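Local coordinates for CurH (Lyngbya majuscula, PDB 3KG7), which probably catalyses the dehydration of a beta-hydroxyacyl intermediate to the unsaturated thioester, as the dehydratase domain of a module in curacin polyketide synthesis, at residues C[181-186]-C[244-249]. Sequence-based numbering, arbitrary orientation.
Sequences SLLEIE and FYAYVE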
ATOM      1  N   SER C 181      26.115  31.173  16.196  1.00 88.56           N
ATOM      2  CA  SER C 181      25.611  30.358  17.308  1.00 86.51           C
ATOM      3  C   SER C 181      26.056  28.908  17.167  1.00 85.69           C
ATOM      4  O   SER C 181      26.258  28.424  16.051  1.00 86.59           O
ATOM      5  CB  SER C 181      24.082  30.431  17.402  1.00 86.42           C
ATOM      6  OG  SER C 181      23.451  29.725  16.345  1.00 86.94           O
ATOM      7  N   LEU C 182      26.198  28.214  18.295  1.00 84.67           N
ATOM      8  CA  LEU C 182      26.575  26.795  18.285  1.00 83.55           C
ATOM      9  C   LEU C 182      25.857  25.969  19.355  1.00 83.56           C
ATOM     10  O   LEU C 182      25.824  26.356  20.526  1.00 84.40           O
ATOM     11  CB  LEU C 182      28.093  26.640  18.436  1.00 82.85           C
ATOM     12  CG  LEU C 182      28.706  25.238  18.296  1.00 82.29           C
ATOM     13  CD1 LEU C 182      28.755  24.782  16.841  1.00 81.62           C
ATOM     14  CD2 LEU C 182      30.098  25.207  18.911  1.00 82.26           C
ATOM     15  N   LEU C 183      25.300  24.831  18.941  1.00 83.23           N
ATOM     16  CA  LEU C 183      24.647  23.885  19.854  1.00 82.93           C
ATOM     17  C   LEU C 183      25.388  22.549  19.897  1.00 83.03           C
ATOM     18  O   LEU C 183      25.701  21.970  18.853  1.00 81.42           O
ATOM     19  CB  LEU C 183      23.193  23.629  19.430  1.00 82.49           C
ATOM     20  CG  LEU C 183      22.132  24.724  19.580  1.00 82.57           C
ATOM     21  CD1 LEU C 183      20.867  24.374  18.810  1.00 80.70           C
ATOM     22  CD2 LEU C 183      21.804  24.972  21.038  1.00 82.47           C
ATOM     23  N   GLU C 184      25.665  22.061  21.104  1.00 83.40           N
ATOM     24  CA  GLU C 184      26.192  20.709  21.284  1.00 84.25           C
ATOM     25  C   GLU C 184      25.023  19.761  21.536  1.00 85.23           C
ATOM     26  O   GLU C 184      24.282  19.925  22.510  1.00 86.23           O
ATOM     27  CB  GLU C 184      27.199  20.660  22.439  1.00 83.87           C
ATOM     28  CG  GLU C 184      27.848  19.293  22.662  1.00 83.95           C
ATOM     29  CD  GLU C 184      28.903  19.306  23.759  1.00 84.71           C
ATOM     30  OE1 GLU C 184      29.879  20.082  23.647  1.00 85.36           O
ATOM     31  OE2 GLU C 184      28.760  18.532  24.732  1.00 85.12           O
ATOM     32  N   ILE C 185      24.866  18.777  20.655  1.00 84.13           N
ATOM     33  CA  ILE C 185      23.686  17.916  20.658  1.00 83.65           C
ATOM     34  C   ILE C 185      24.050  16.449  20.878  1.00 84.33           C
ATOM     35  O   ILE C 185      24.981  15.938  20.254  1.00 85.17           O
ATOM     36  CB  ILE C 185      22.878  18.099  19.357  1.00 83.63           C
ATOM     37  CG1 ILE C 185      22.291  19.512  19.308  1.00 84.12           C
ATOM     38  CG2 ILE C 185      21.771  17.069  19.248  1.00 83.77           C
ATOM     39  CD1 ILE C 185      21.980  19.999  17.910  1.00 86.00           C
ATOM     40  N   GLU C 186      23.311  15.795  21.775  1.00 84.10           N
ATOM     41  CA  GLU C 186      23.486  14.378  22.098  1.00 85.65           C
ATOM     42  C   GLU C 186      22.121  13.681  22.166  1.00 85.04           C
ATOM     43  O   GLU C 186      21.085  14.347  22.204  1.00 86.55           O
ATOM     44  CB  GLU C 186      24.233  14.215  23.432  1.00 87.80           C
ATOM     45  CG  GLU C 186      23.419  14.630  24.673  1.00 92.06           C
ATOM     46  CD  GLU C 186      24.028  14.166  25.996  1.00 92.52           C
ATOM     47  OE1 GLU C 186      24.749  13.142  26.011  1.00 94.44           O
ATOM     48  OE2 GLU C 186      23.771  14.827  27.029  1.00 93.88           O
ATOM     49  N   PHE C 244      27.248  15.569  18.360  1.00 82.19           N
ATOM     50  CA  PHE C 244      27.577  16.449  17.235  1.00 80.65           C
ATOM     51  C   PHE C 244      27.144  17.886  17.518  1.00 80.25           C
ATOM     52  O   PHE C 244      26.608  18.179  18.589  1.00 80.06           O
ATOM     53  CB  PHE C 244      26.937  15.947  15.941  1.00 80.13           C
ATOM     54  CG  PHE C 244      25.430  15.941  15.965  1.00 81.41           C
ATOM     55  CD1 PHE C 244      24.710  16.981  15.388  1.00 81.39           C
ATOM     56  CD2 PHE C 244      24.728  14.886  16.555  1.00 81.26           C
ATOM     57  CE1 PHE C 244      23.309  16.978  15.403  1.00 81.48           C
ATOM     58  CE2 PHE C 244      23.331  14.877  16.573  1.00 81.46           C
ATOM     59  CZ  PHE C 244      22.623  15.926  15.994  1.00 80.89           C
ATOM     60  N   TYR C 245      27.366  18.770  16.549  1.00 80.13           N
ATOM     61  CA  TYR C 245      27.114  20.197  16.725  1.00 79.49           C
ATOM     62  C   TYR C 245      26.201  20.785  15.645  1.00 80.01           C
ATOM     63  O   TYR C 245      26.164  20.299  14.508  1.00 81.20           O
ATOM     64  CB  TYR C 245      28.445  20.963  16.769  1.00 79.77           C
ATOM     65  CG  TYR C 245      29.368  20.534  17.895  1.00 80.35           C
ATOM     66  CD1 TYR C 245      29.310  21.151  19.146  1.00 78.51           C
ATOM     67  CD2 TYR C 245      30.304  19.508  17.708  1.00 81.48           C
ATOM     68  CE1 TYR C 245      30.147  20.760  20.180  1.00 78.47           C
ATOM     69  CE2 TYR C 245      31.149  19.109  18.741  1.00 80.64           C
ATOM     70  CZ  TYR C 245      31.061  19.740  19.973  1.00 80.04           C
ATOM     71  OH  TYR C 245      31.891  19.356  20.998  1.00 80.26           O
ATOM     72  N   ALA C 246      25.462  21.827  16.014  1.00 78.99           N
ATOM     73  CA  ALA C 246      24.678  22.602  15.059  1.00 78.84           C
ATOM     74  C   ALA C 246      25.227  24.019  15.046  1.00 79.96           C
ATOM     75  O   ALA C 246      25.273  24.680  16.087  1.00 80.90           O
ATOM     76  CB  ALA C 246      23.208  22.593  15.433  1.00 79.91           C
ATOM     77  N   TYR C 247      25.636  24.478  13.866  1.00 80.73           N
ATOM     78  CA  TYR C 247      26.382  25.723  13.713  1.00 80.96           C
ATOM     79  C   TYR C 247      25.633  26.687  12.789  1.00 81.51           C
ATOM     80  O   TYR C 247      25.330  26.351  11.646  1.00 82.51           O
ATOM     81  CB  TYR C 247      27.776  25.381  13.159  1.00 81.11           C
ATOM     82  CG  TYR C 247      28.780  26.508  13.096  1.00 81.95           C
ATOM     83  CD1 TYR C 247      28.993  27.353  14.188  1.00 82.46           C
ATOM     84  CD2 TYR C 247      29.553  26.708  11.949  1.00 82.88           C
ATOM     85  CE1 TYR C 247      29.930  28.386  14.131  1.00 81.54           C
ATOM     86  CE2 TYR C 247      30.502  27.742  11.884  1.00 81.62           C
ATOM     87  CZ  TYR C 247      30.677  28.570  12.978  1.00 81.28           C
ATOM     88  OH  TYR C 247      31.595  29.588  12.924  1.00 82.53           O
ATOM     89  N   VAL C 248      25.316  27.875  13.295  1.00 80.93           N
ATOM     90  CA  VAL C 248      24.655  28.907  12.490  1.00 82.17           C
ATOM     91  C   VAL C 248      25.625  30.069  12.281  1.00 83.13           C
ATOM     92  O   VAL C 248      26.122  30.650  13.247  1.00 83.23           O
ATOM     93  CB  VAL C 248      23.325  29.386  13.138  1.00 81.45           C
ATOM     94  CG1 VAL C 248      22.626  30.425  12.262  1.00 80.80           C
ATOM     95  CG2 VAL C 248      22.403  28.205  13.393  1.00 79.47           C
ATOM     96  N   GLU C 249      25.894  30.394  11.018  1.00 85.66           N
ATOM     97  CA  GLU C 249      26.945  31.358  10.663  1.00 87.33           C
ATOM     98  C   GLU C 249      26.467  32.806  10.549  1.00 88.33           C
ATOM     99  O   GLU C 249      27.254  33.731  10.753  1.00 89.82           O
ATOM    100  CB  GLU C 249      27.660  30.928   9.379  1.00 88.06           C
ATOM    101  CG  GLU C 249      28.581  29.729   9.567  1.00 91.04           C
ATOM    102  CD  GLU C 249      28.879  28.992   8.268  1.00 93.73           C
ATOM    103  OE1 GLU C 249      29.473  29.595   7.347  1.00 95.14           O
ATOM    104  OE2 GLU C 249      28.532  27.797   8.168  1.00 94.53           O
TER
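One hydrogen bond and one weaker CA-H...O contact from the facing strand hold the carbonyl oxygen of L183: the amide N of A246 donates the bond, at 2.9 Å (159° at the hydrogen), and the CA of Y245 makes the contact, 3.1 Å from L183 O. This pattern belongs to a regular antiparallel pairing in the double hotdog fold, where strand 181-186 lies between strands 171-176 and 243-255. S181 with V248, L183 with A246 and I185 with F244 are hydrogen-bonded pairs, two N-H...O bonds each, alternating with the non-hydrogen-bonded pairs L182–Y247 and E184–Y245.

On the face carrying I185, A246 and F244, the beta-branched isoleucine suits an extended backbone and spreads two arms. I185 CG2 meets F244 CZ at 3.6 Å while I185 CD1 reaches A246 CB at 3.8 Å, the small alanine leaving room for it. F244 takes the crowded first torsion (chi1 63°), with CG between backbone N and carbonyl carbon, which turns the ring toward strand 181-186.

Helix 138-144 packs against L182, Y245 and Y247 on the other face. There L182 CD1 fits between two tyrosines, 3.8 Å from Y245 CB and 3.7 Å from Y247 CD1. E184 runs alongside Y245, both pointing the same way; the extended glutamate suits this partly exposed place, its CB and CG beside Y245 CE1 and its carboxylate alongside the hydroxyl end, turned 89° to the ring plane. An alanine here in place of Y245 would keep the CB contact with L182 but lose the ring, and would probably leave the methylenes of E184 without their flank and thin the packing against I138. On the F244 face, I185 CB sits over one face of the phenyl ring in a CH-pi contact, offset toward the rim, 4.2 Å from the ring centroid of F244.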